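Galactokinase (Bifidobacterium longum subsp. infantis ATCC 15697 = JCM 1222 = DSM 20088, PDB 6TEQ) probably transfers a phosphate from ATP to galactose, as a kinase of the GHMP family. Local coordinates at residues K285-A290 and K298-V303; E256-I261 and A265-T270; L22-D25 and A30-G33; T64-K69 and A150-D155. One frame throughout, in Å; residues are numbered along the deposited sequence. Where two conformers were deposited one is given.

Interaction 1: residues K285-A290 and K298-V303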
loop_
_atom_site.group_PDB
_atom_site.type_symbol
_atom_site.label_atom_id
_atom_site.label_comp_id
_atom_site.label_asym_id
_atom_site.label_seq_id
_atom_site.Cartn_x
_atom_site.Cartn_y
_atom_site.Cartn_z
ATOM N N LYS A 285 -13.679 -26.699 -7.260
ATOM C CA LYS A 285 -13.982 -27.858 -6.406
ATOM C C LYS A 285 -12.809 -28.852 -6.422
ATOM O O LYS A 285 -12.435 -29.337 -5.390
ATOM C CB LYS A 285 -15.305 -28.478 -6.868
ATOM C CG LYS A 285 -15.653 -29.838 -6.277
ATOM C CD LYS A 285 -15.755 -29.798 -4.804
ATOM C CE LYS A 285 -16.330 -31.105 -4.336
ATOM N NZ LYS A 285 -16.064 -31.394 -2.920
ATOM N N GLU A 286 -12.268 -29.133 -7.586
ATOM C CA GLU A 286 -11.217 -30.166 -7.707
ATOM C C GLU A 286 -9.974 -29.632 -7.008
ATOM O O GLU A 286 -9.208 -30.449 -6.451
ATOM C CB GLU A 286 -10.985 -30.571 -9.144
ATOM C CG GLU A 286 -12.178 -31.340 -9.717
ATOM C CD GLU A 286 -12.074 -31.643 -11.196
ATOM O OE1 GLU A 286 -11.104 -31.186 -11.815
ATOM O OE2 GLU A 286 -12.997 -32.264 -11.718
ATOM N N THR A 287 -9.735 -28.329 -7.077
ATOM C CA THR A 287 -8.571 -27.748 -6.401
ATOM C C THR A 287 -8.781 -27.841 -4.907
ATOM O O THR A 287 -7.898 -28.308 -4.231
ATOM C CB THR A 287 -8.376 -26.289 -6.800
ATOM O OG1 THR A 287 -8.234 -26.228 -8.221
ATOM C CG2 THR A 287 -7.238 -25.671 -6.037
ATOM N N LEU A 288 -9.924 -27.393 -4.405
ATOM C CA LEU A 288 -10.089 -27.367 -2.931
ATOM C C LEU A 288 -10.117 -28.806 -2.401
ATOM O O LEU A 288 -9.674 -28.989 -1.261
ATOM C CB LEU A 288 -11.355 -26.615 -2.572
ATOM C CG LEU A 288 -11.419 -25.191 -3.050
ATOM C CD1 LEU A 288 -12.667 -24.502 -2.529
ATOM C CD2 LEU A 288 -10.154 -24.433 -2.691
ATOM N N ASP A 289 -10.553 -29.795 -3.209
ATOM C CA ASP A 289 -10.535 -31.225 -2.762
ATOM C C ASP A 289 -9.112 -31.730 -2.459
ATOM O O ASP A 289 -8.983 -32.651 -1.618
ATOM C CB ASP A 289 -11.280 -32.123 -3.744
ATOM C CG ASP A 289 -12.796 -32.108 -3.595
ATOM O OD1 ASP A 289 -13.341 -31.552 -2.566
ATOM O OD2 ASP A 289 -13.424 -32.674 -4.519
ATOM N N ALA A 290 -8.110 -31.128 -3.073
ATOM C CA ALA A 290 -6.692 -31.487 -2.921
ATOM C C ALA A 290 -6.072 -30.862 -1.642
ATOM O O ALA A 290 -4.931 -31.242 -1.275
ATOM C CB ALA A 290 -5.957 -31.082 -4.183
ATOM N N LYS A 298 -10.434 -22.233 2.325
ATOM C CA LYS A 298 -10.984 -20.887 2.389
ATOM C C LYS A 298 -9.955 -19.887 1.836
ATOM O O LYS A 298 -10.344 -18.956 1.060
ATOM C CB LYS A 298 -11.444 -20.561 3.807
ATOM C CG LYS A 298 -12.658 -21.242 4.386
ATOM C CD LYS A 298 -12.933 -20.668 5.806
ATOM C CE LYS A 298 -14.194 -21.128 6.441
ATOM N NZ LYS A 298 -14.120 -20.684 7.856
ATOM N N ARG A 299 -8.723 -19.926 2.320
ATOM C CA ARG A 299 -7.679 -18.991 1.853
ATOM C C ARG A 299 -7.507 -19.095 0.329
ATOM O O ARG A 299 -7.439 -18.048 -0.326
ATOM C CB ARG A 299 -6.338 -19.202 2.522
ATOM C CG ARG A 299 -6.335 -19.224 4.039
ATOM C CD ARG A 299 -6.980 -18.009 4.660
ATOM N NE ARG A 299 -6.800 -17.952 6.084
ATOM C CZ ARG A 299 -7.752 -17.937 7.041
ATOM N NH1 ARG A 299 -9.055 -17.919 6.747
ATOM N NH2 ARG A 299 -7.377 -17.935 8.318
ATOM N N VAL A 300 -7.404 -20.281 -0.218
ATOM C CA VAL A 300 -7.260 -20.517 -1.691
ATOM C C VAL A 300 -8.475 -20.010 -2.451
ATOM O O VAL A 300 -8.344 -19.292 -3.451
ATOM C CB VAL A 300 -6.921 -21.973 -2.024
ATOM C CG1 VAL A 300 -7.002 -22.290 -3.545
ATOM C CG2 VAL A 300 -5.528 -22.243 -1.509
ATOM N N ARG A 301 -9.665 -20.245 -1.937
ATOM C CA ARG A 301 -10.883 -19.736 -2.609
ATOM C C ARG A 301 -10.795 -18.204 -2.685
ATOM O O ARG A 301 -11.135 -17.636 -3.704
ATOM C CB ARG A 301 -12.131 -20.272 -1.924
ATOM C CG ARG A 301 -13.417 -19.707 -2.500
ATOM C CD ARG A 301 -14.595 -20.531 -2.087
ATOM N NE ARG A 301 -14.767 -20.392 -0.685
ATOM C CZ ARG A 301 -15.038 -21.367 0.125
ATOM N NH1 ARG A 301 -15.143 -22.599 -0.381
ATOM N NH2 ARG A 301 -15.133 -21.117 1.429
ATOM N N HIS A 302 -10.439 -17.523 -1.583
ATOM C CA HIS A 302 -10.287 -16.064 -1.615
ATOM C C HIS A 302 -9.315 -15.767 -2.748
ATOM O O HIS A 302 -9.643 -14.899 -3.536
ATOM C CB HIS A 302 -9.754 -15.515 -0.285
ATOM C CG HIS A 302 -9.345 -14.106 -0.511
ATOM N ND1 HIS A 302 -10.251 -13.137 -0.669
ATOM C CD2 HIS A 302 -8.128 -13.561 -0.686
ATOM C CE1 HIS A 302 -9.656 -12.010 -1.037
ATOM N NE2 HIS A 302 -8.327 -12.239 -1.020
ATOM N N VAL A 303 -8.098 -16.377 -2.786
ATOM C CA VAL A 303 -7.071 -15.854 -3.711
ATOM C C VAL A 303 -7.585 -16.018 -5.149
ATOM O O VAL A 303 -7.424 -15.131 -5.992
ATOM C CB VAL A 303 -5.725 -16.543 -3.482
ATOM C CG1 VAL A 303 -4.736 -16.157 -4.537
ATOM C CG2 VAL A 303 -5.182 -16.189 -2.095
#
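Leu288 and Val300 face each other where two helices run roughly antiparallel, their segment axes 10.2 Å apart at an angle of 147° and the CA atoms of this pair separated by 7.5 Å. Both residues send their CB toward the opposite helix. The two methyl branches of Leu288 then divide the work: CD2 lies 3.9 Å from CG1 of Val300, the side chains sliding past each other, while CD1 sits 3.8 Å from NH1 of Arg301, approaching the guanidinium obliquely. This is a helical hairpin made by helices 280-289 and 294-318, consecutive in the chain and joined by a short turn. The long Arg301 side chain, with CG anti to the backbone N (chi1 176°), crosses Leu288 at about a right angle, and its NH2 reaches a salt bridge with Asp339. Thr287 adds a lighter touch, CG2 to Val300 CG1 at 4.2 Å, while its hydroxyl bonds back to Ala283 O within its own helix. On the outer side of that helix, Asp289 OD1 receives Lys285 NZ on its syn lone pair, 2.8 Å away, in a salt bridge one turn long. Val300 packs further against Ala258 of helix 247-262 and Leu267 of helix 267-276.

Interaction 2: residues E256-I261 and A265-T270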
loop_
_atom_site.group_PDB
_atom_site.type_symbol
_atom_site.label_atom_id
_atom_site.label_comp_id
_atom_site.label_asym_id
_atom_site.label_seq_id
_atom_site.Cartn_x
_atom_site.Cartn_y
_atom_site.Cartn_z
ATOM N N GLU A 256 1.631 -20.287 0.819
ATOM C CA GLU A 256 2.812 -21.004 0.311
ATOM C C GLU A 256 2.619 -22.511 0.479
ATOM O O GLU A 256 3.062 -23.291 -0.429
ATOM C CB GLU A 256 4.059 -20.438 1.068
ATOM C CG GLU A 256 4.419 -18.988 0.724
ATOM C CD GLU A 256 5.455 -18.368 1.658
ATOM O OE1 GLU A 256 6.012 -19.095 2.531
ATOM O OE2 GLU A 256 5.744 -17.152 1.523
ATOM N N GLU A 257 2.084 -22.984 1.595
ATOM C CA GLU A 257 1.913 -24.441 1.792
ATOM C C GLU A 257 0.888 -24.889 0.738
ATOM O O GLU A 257 1.135 -25.817 -0.019
ATOM C CB GLU A 257 1.446 -24.748 3.215
ATOM C CG GLU A 257 1.074 -26.211 3.410
ATOM C CD GLU A 257 2.263 -27.158 3.511
ATOM O OE1 GLU A 257 3.391 -26.735 3.152
ATOM O OE2 GLU A 257 2.080 -28.299 4.005
ATOM N N ALA A 258 -0.218 -24.168 0.624
ATOM C CA ALA A 258 -1.239 -24.548 -0.365
ATOM C C ALA A 258 -0.565 -24.813 -1.714
ATOM O O ALA A 258 -0.831 -25.844 -2.374
ATOM C CB ALA A 258 -2.264 -23.452 -0.468
ATOM N N ALA A 259 0.311 -23.917 -2.113
ATOM C CA ALA A 259 0.966 -24.007 -3.440
ATOM C C ALA A 259 1.877 -25.235 -3.494
ATOM O O ALA A 259 1.890 -25.945 -4.538
ATOM C CB ALA A 259 1.704 -22.738 -3.721
ATOM N N LYS A 260 2.558 -25.490 -2.380
ATOM C CA LYS A 260 3.378 -26.716 -2.246
ATOM C C LYS A 260 2.449 -27.931 -2.419
ATOM O O LYS A 260 2.830 -28.864 -3.191
ATOM C CB LYS A 260 4.149 -26.735 -0.912
ATOM C CG LYS A 260 5.127 -27.898 -0.729
ATOM C CD LYS A 260 5.710 -28.014 0.671
ATOM C CE LYS A 260 6.849 -29.020 0.826
ATOM N NZ LYS A 260 6.540 -30.340 0.224
ATOM N N ILE A 261 1.344 -27.966 -1.681
ATOM C CA ILE A 261 0.445 -29.144 -1.722
ATOM C C ILE A 261 -0.057 -29.329 -3.154
ATOM O O ILE A 261 0.012 -30.452 -3.656
ATOM C CB ILE A 261 -0.692 -29.037 -0.719
ATOM C CG1 ILE A 261 -0.135 -29.164 0.696
ATOM C CG2 ILE A 261 -1.741 -30.104 -1.018
ATOM C CD1 ILE A 261 -1.112 -28.869 1.739
ATOM N N ALA A 265 4.060 -23.331 -8.434
ATOM C CA ALA A 265 5.044 -22.345 -7.895
ATOM C C ALA A 265 4.308 -21.258 -7.092
ATOM O O ALA A 265 4.914 -20.708 -6.122
ATOM C CB ALA A 265 5.781 -21.684 -9.005
ATOM N N ASN A 266 3.060 -20.976 -7.486
ATOM C CA ASN A 266 2.256 -19.946 -6.793
ATOM C C ASN A 266 0.767 -20.140 -7.101
ATOM O O ASN A 266 0.417 -20.795 -8.097
ATOM C CB ASN A 266 2.724 -18.524 -7.109
ATOM C CG ASN A 266 2.839 -18.254 -8.596
ATOM O OD1 ASN A 266 1.811 -18.277 -9.251
ATOM N ND2 ASN A 266 4.042 -18.025 -9.132
ATOM N N LEU A 267 -0.109 -19.482 -6.320
ATOM C CA LEU A 267 -1.542 -19.712 -6.501
ATOM C C LEU A 267 -2.061 -19.071 -7.773
ATOM O O LEU A 267 -3.172 -19.359 -8.161
ATOM C CB LEU A 267 -2.305 -19.273 -5.260
ATOM C CG LEU A 267 -2.065 -20.185 -4.033
ATOM C CD1 LEU A 267 -2.713 -19.622 -2.783
ATOM C CD2 LEU A 267 -2.515 -21.619 -4.246
ATOM N N ARG A 268 -1.326 -18.139 -8.348
ATOM C CA ARG A 268 -1.737 -17.593 -9.653
ATOM C C ARG A 268 -1.780 -18.696 -10.697
ATOM O O ARG A 268 -2.678 -18.630 -11.553
ATOM C CB ARG A 268 -0.819 -16.482 -10.056
ATOM C CG ARG A 268 -1.050 -15.952 -11.446
ATOM C CD ARG A 268 -2.359 -15.174 -11.628
ATOM N NE ARG A 268 -2.360 -14.497 -12.923
ATOM C CZ ARG A 268 -1.778 -13.343 -13.187
ATOM N NH1 ARG A 268 -1.035 -12.752 -12.272
ATOM N NH2 ARG A 268 -1.826 -12.850 -14.414
ATOM N N VAL A 269 -0.834 -19.631 -10.683
ATOM C CA VAL A 269 -0.937 -20.819 -11.580
ATOM C C VAL A 269 -2.319 -21.501 -11.410
ATOM O O VAL A 269 -3.006 -21.760 -12.381
ATOM C CB VAL A 269 0.190 -21.808 -11.283
ATOM C CG1 VAL A 269 0.028 -23.029 -12.207
ATOM C CG2 VAL A 269 1.561 -21.193 -11.328
ATOM N N THR A 270 -2.679 -21.822 -10.188
ATOM C CA THR A 270 -3.961 -22.471 -9.837
ATOM C C THR A 270 -5.110 -21.578 -10.385
ATOM O O THR A 270 -6.061 -22.052 -11.024
ATOM C CB THR A 270 -4.016 -22.630 -8.321
ATOM O OG1 THR A 270 -2.841 -23.316 -7.865
ATOM C CG2 THR A 270 -5.327 -23.257 -7.912
#
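Ala259 and Asn266 bring their backbones close together, CA to CA 5.4 Å, and the methyl CB of Ala259 rests against CA of Asn266 at 4.2 Å. Such an approach suits a small residue on the helix and a backbone turned inward on the other segment, and Asn266 points its own CB away from 256-261. Beside this spot Leu267 lays its CD2 methyl across two successive alanines: 4.2 Å from CB of Ala258 and 4.4 Å from CB of Ala259. With CG beside the backbone N, the Leu267 side chain swings its end toward the helix although its CB does not head there directly. The side chains that meet here are all apolar.

What positions them is the short connection between consecutive helices 247-262 and 267-276, in which Asn266 is the N-cap of the second helix. Its CG stands between the backbone N and the carbonyl carbon (chi1 52°), which folds OD1 back to accept from Val269 N at 3.3 Å. The N-H points at the oxygen at 150°, and the donor lies tilted 22° from the carbonyl plane.

Farther out, Arg268 forms salt bridges with Asp207 and Asp272. Ala258 also packs on Met296 of helix 294-318, and Leu267 on Asn51, Cys255 and Leu262. The Leu267 side chain lies about 9 Å from that of His47, a galactose-binding residue, and about 12 Å from the bound fluorogalactose.

Interaction 3: residues L22-D25 and A30-G33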
loop_
_atom_site.group_PDB
_atom_site.type_symbol
_atom_site.label_atom_id
_atom_site.label_comp_id
_atom_site.label_asym_id
_atom_site.label_seq_id
_atom_site.Cartn_x
_atom_site.Cartn_y
_atom_site.Cartn_z
ATOM N N LEU A 22 12.321 21.041 9.018
ATOM C CA LEU A 22 12.720 20.029 10.006
ATOM C C LEU A 22 14.184 19.651 9.751
ATOM O O LEU A 22 14.959 19.407 10.696
ATOM C CB LEU A 22 11.803 18.816 9.915
ATOM C CG LEU A 22 12.126 17.669 10.848
ATOM C CD1 LEU A 22 12.015 18.101 12.288
ATOM C CD2 LEU A 22 11.161 16.523 10.634
ATOM N N PHE A 23 14.555 19.583 8.498
ATOM C CA PHE A 23 15.948 19.211 8.136
ATOM C C PHE A 23 16.905 20.305 8.656
ATOM O O PHE A 23 17.873 19.967 9.354
ATOM C CB PHE A 23 16.094 19.075 6.620
ATOM C CG PHE A 23 17.433 18.523 6.233
ATOM C CD1 PHE A 23 18.550 19.368 6.245
ATOM C CD2 PHE A 23 17.580 17.185 5.943
ATOM C CE1 PHE A 23 19.774 18.850 5.917
ATOM C CE2 PHE A 23 18.816 16.656 5.600
ATOM C CZ PHE A 23 19.906 17.498 5.598
ATOM N N VAL A 24 16.602 21.575 8.406
ATOM C CA VAL A 24 17.500 22.716 8.776
ATOM C C VAL A 24 17.500 22.818 10.298
ATOM O O VAL A 24 18.611 22.956 10.885
ATOM C CB VAL A 24 17.078 24.022 8.064
ATOM C CG1 VAL A 24 17.782 25.257 8.630
ATOM C CG2 VAL A 24 17.364 23.958 6.561
ATOM N N ASP A 25 16.333 22.713 10.952
ATOM C CA ASP A 25 16.228 22.720 12.442
ATOM C C ASP A 25 17.050 21.589 13.102
ATOM O O ASP A 25 17.510 21.700 14.273
ATOM C CB ASP A 25 14.753 22.609 12.845
ATOM C CG ASP A 25 14.033 23.915 12.580
ATOM O OD1 ASP A 25 14.737 24.911 12.223
ATOM O OD2 ASP A 25 12.800 23.929 12.712
ATOM N N ALA A 30 21.525 22.855 4.783
ATOM C CA ALA A 30 20.422 22.755 3.792
ATOM C C ALA A 30 20.404 21.335 3.236
ATOM O O ALA A 30 21.455 20.757 3.016
ATOM C CB ALA A 30 20.647 23.723 2.670
ATOM N N PRO A 31 19.236 20.717 2.951
ATOM C CA PRO A 31 19.240 19.409 2.308
ATOM C C PRO A 31 19.582 19.605 0.832
ATOM O O PRO A 31 19.479 20.746 0.301
ATOM C CB PRO A 31 17.790 18.963 2.398
ATOM C CG PRO A 31 17.008 20.252 2.462
ATOM C CD PRO A 31 17.898 21.261 3.158
ATOM N N GLU A 32 20.009 18.525 0.191
ATOM C CA GLU A 32 20.291 18.547 -1.275
ATOM C C GLU A 32 18.985 18.719 -2.046
ATOM O O GLU A 32 18.991 19.379 -3.073
ATOM C CB GLU A 32 21.014 17.274 -1.700
ATOM C CG GLU A 32 21.303 17.308 -3.189
ATOM C CD GLU A 32 22.328 16.326 -3.693
ATOM O OE1 GLU A 32 23.180 15.873 -2.858
ATOM O OE2 GLU A 32 22.233 16.000 -4.920
ATOM N N GLY A 33 17.861 18.185 -1.550
ATOM C CA GLY A 33 16.553 18.412 -2.158
ATOM C C GLY A 33 15.478 17.785 -1.263
ATOM O O GLY A 33 15.799 17.281 -0.159
#
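The turn that carries the chain from helix 12-27 into strand 33-42 is folded back on the helix by a CH-pi contact between Phe23 and Pro31. CB of Pro31 stands 3.8 Å from the centroid of the Phe23 ring and only 5° off its normal, squarely over one face. Other proline atoms lie close to the same ring: Pro31 N is 3.5 Å from Phe23 CE1, and Pro31 CD is 3.7 Å from Phe23 CD1. Holding CG anti to the backbone N (chi1 -172°) swings the ring out from the helix and under the proline. One residue on, Val24 reaches past the ring with CG2, 4.3 Å from CA of Ala30, at the more exposed side of the contact. With a serine in place of Phe23 the ring is gone, and Pro31 would probably lose its CH-pi partner, with a gap opening between helix and turn. The ring of Tyr27 meets Phe23 edge-to-face within helix 12-27. Beneath the helix, Phe23 also packs on Ala67 and Lys69 of strand 54-70 and on Asp126 and Ala128 of strand 125-131, while Glu32 and Gly33 together sit opposite the single residue Leu68, a classic beta bulge where the chain joins the sheet.

Interaction 4: residues T64-K69 and A150-D155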
loop_
_atom_site.group_PDB
_atom_site.type_symbol
_atom_site.label_atom_id
_atom_site.label_comp_id
_atom_site.label_asym_id
_atom_site.label_seq_id
_atom_site.Cartn_x
_atom_site.Cartn_y
_atom_site.Cartn_z
ATOM N N THR A 64 4.512 11.221 1.842
ATOM C CA THR A 64 5.630 11.389 2.791
ATOM C C THR A 64 6.687 12.194 2.026
ATOM O O THR A 64 7.134 11.723 0.947
ATOM C CB THR A 64 6.167 10.051 3.255
ATOM O OG1 THR A 64 5.103 9.499 4.016
ATOM C CG2 THR A 64 7.442 10.093 4.076
ATOM N N PHE A 65 7.164 13.268 2.633
ATOM C CA PHE A 65 8.186 14.159 2.091
ATOM C C PHE A 65 9.479 13.954 2.843
ATOM O O PHE A 65 9.487 13.836 4.080
ATOM C CB PHE A 65 7.789 15.629 2.222
ATOM C CG PHE A 65 6.625 15.967 1.334
ATOM C CD1 PHE A 65 5.344 15.689 1.740
ATOM C CD2 PHE A 65 6.795 16.728 0.189
ATOM C CE1 PHE A 65 4.286 15.971 0.902
ATOM C CE2 PHE A 65 5.742 16.974 -0.671
ATOM C CZ PHE A 65 4.483 16.628 -0.282
ATOM N N ILE A 66 10.526 13.706 2.075
ATOM C CA ILE A 66 11.865 13.450 2.648
ATOM C C ILE A 66 12.771 14.569 2.182
ATOM O O ILE A 66 13.004 14.720 0.962
ATOM C CB ILE A 66 12.471 12.108 2.283
ATOM C CG1 ILE A 66 13.769 11.786 3.055
ATOM C CG2 ILE A 66 12.575 11.898 0.783
ATOM C CD1 ILE A 66 14.412 10.501 2.624
ATOM N N ALA A 67 13.312 15.299 3.139
ATOM C CA ALA A 67 14.451 16.228 2.861
ATOM C C ALA A 67 15.725 15.407 3.120
ATOM O O ALA A 67 15.845 14.811 4.199
ATOM C CB ALA A 67 14.338 17.455 3.724
ATOM N N LEU A 68 16.611 15.288 2.144
ATOM C CA LEU A 68 17.801 14.431 2.289
ATOM C C LEU A 68 19.068 15.110 1.817
ATOM O O LEU A 68 19.021 15.917 0.855
ATOM C CB LEU A 68 17.532 13.131 1.519
ATOM C CG LEU A 68 18.632 12.046 1.607
ATOM C CD1 LEU A 68 18.032 10.658 1.601
ATOM C CD2 LEU A 68 19.647 12.207 0.484
ATOM N N LYS A 69 20.173 14.750 2.452
ATOM C CA LYS A 69 21.524 15.144 1.971
ATOM C C LYS A 69 22.415 13.938 2.149
ATOM O O LYS A 69 22.414 13.325 3.208
ATOM C CB LYS A 69 22.081 16.357 2.722
ATOM C CG LYS A 69 23.391 16.855 2.178
ATOM C CD LYS A 69 23.824 18.112 2.879
ATOM C CE LYS A 69 25.100 18.649 2.279
ATOM N NZ LYS A 69 25.631 19.675 3.162
ATOM N N ALA A 150 14.203 5.734 -1.262
ATOM C CA ALA A 150 14.853 5.017 -2.392
ATOM C C ALA A 150 14.980 6.001 -3.539
ATOM O O ALA A 150 16.026 6.064 -4.166
ATOM C CB ALA A 150 14.027 3.803 -2.808
ATOM N N LEU A 151 13.960 6.835 -3.789
ATOM C CA LEU A 151 14.048 7.786 -4.912
ATOM C C LEU A 151 15.101 8.845 -4.593
ATOM O O LEU A 151 15.886 9.222 -5.495
ATOM C CB LEU A 151 12.689 8.420 -5.168
ATOM C CG LEU A 151 12.547 9.115 -6.510
ATOM C CD1 LEU A 151 12.579 8.153 -7.698
ATOM C CD2 LEU A 151 11.304 9.949 -6.507
ATOM N N ALA A 152 15.102 9.340 -3.366
ATOM C CA ALA A 152 16.049 10.403 -2.960
ATOM C C ALA A 152 17.482 9.847 -3.084
ATOM O O ALA A 152 18.348 10.555 -3.635
ATOM C CB ALA A 152 15.754 10.879 -1.562
ATOM N N LEU A 153 17.762 8.639 -2.596
ATOM C CA LEU A 153 19.107 8.074 -2.648
ATOM C C LEU A 153 19.531 7.855 -4.097
ATOM O O LEU A 153 20.694 8.098 -4.409
ATOM C CB LEU A 153 19.168 6.771 -1.844
ATOM C CG LEU A 153 19.103 6.971 -0.340
ATOM C CD1 LEU A 153 18.893 5.633 0.386
ATOM C CD2 LEU A 153 20.357 7.698 0.197
ATOM N N ASP A 154 18.644 7.336 -4.923
ATOM C CA ASP A 154 18.944 7.110 -6.349
ATOM C C ASP A 154 19.387 8.432 -6.967
ATOM O O ASP A 154 20.314 8.438 -7.776
ATOM C CB ASP A 154 17.750 6.499 -7.056
ATOM C CG ASP A 154 17.902 6.437 -8.565
ATOM O OD1 ASP A 154 18.518 5.429 -8.997
ATOM O OD2 ASP A 154 17.565 7.453 -9.241
ATOM N N ASP A 155 18.665 9.487 -6.674
ATOM C CA ASP A 155 18.955 10.816 -7.228
ATOM C C ASP A 155 20.307 11.290 -6.731
ATOM O O ASP A 155 21.154 11.608 -7.628
ATOM C CB ASP A 155 17.785 11.738 -6.895
ATOM C CG ASP A 155 17.779 13.066 -7.601
ATOM O OD1 ASP A 155 18.877 13.540 -7.885
ATOM O OD2 ASP A 155 16.726 13.672 -7.704
#
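Asp155 OD2, gripped by a salt bridge from Arg414 NH1 and a hydrogen bond from Trp35 NE1, ties helix 141-156 to neighbouring strands just beyond the place where Leu68 meets Ala152. That meeting is purely apolar. Leu68, its CG anti to the backbone N (chi1 -177°), extends from the strand and sets its CD1 methyl 3.9 Å from CB of Ala152 and 4.0 Å from CD2 of Leu153, whose side chain it crosses at about a right angle. Two residues back on the same strand face, Ile66 adds its CG2 branch, 4.1 Å from the same Ala152 CB, giving that one methyl two strand neighbours. The small alanine side chain lets the backbones come near, with CA of Leu68 and CA of Ala152 6.8 Å apart. Trp35 packs on Ile66 and Ala152, and Phe125 on Leu68 and Leu153, flanking the seam with aromatic rings. The segment axes approach to 9.1 Å and run in the same general direction, crossing at -29°. A helix laid along a mixed sheet in this way belongs to the alpha/beta N-terminal part of a GHMP kinase, and the helix starts with Ser141 and Ser142, which bind ADP in another structure of this protein.

Overall arrangement
The four contacts form two pairs at distant parts of the chain. Interactions 1 and 2 join successive helices in an all-helical region and touch directly, Thr287 CG2 lying 3.6 Å from Thr270 CG2. Interaction 3 lies instead against strand 54-70, to which interaction 4 belongs: helix 12-27 and its turn cover one face, helix 141-156 the other, and Glu32 N probably bonds to Leu68 O at 2.9 Å. Centres of interactions 1 and 3 are about 53 Å apart. Interaction 4 is wholly buried and aliphatic, interaction 2 mostly so, with a polar cap at its edge. Nearer the surface, interaction 1 brings in a guanidinium and interaction 3 an aromatic face.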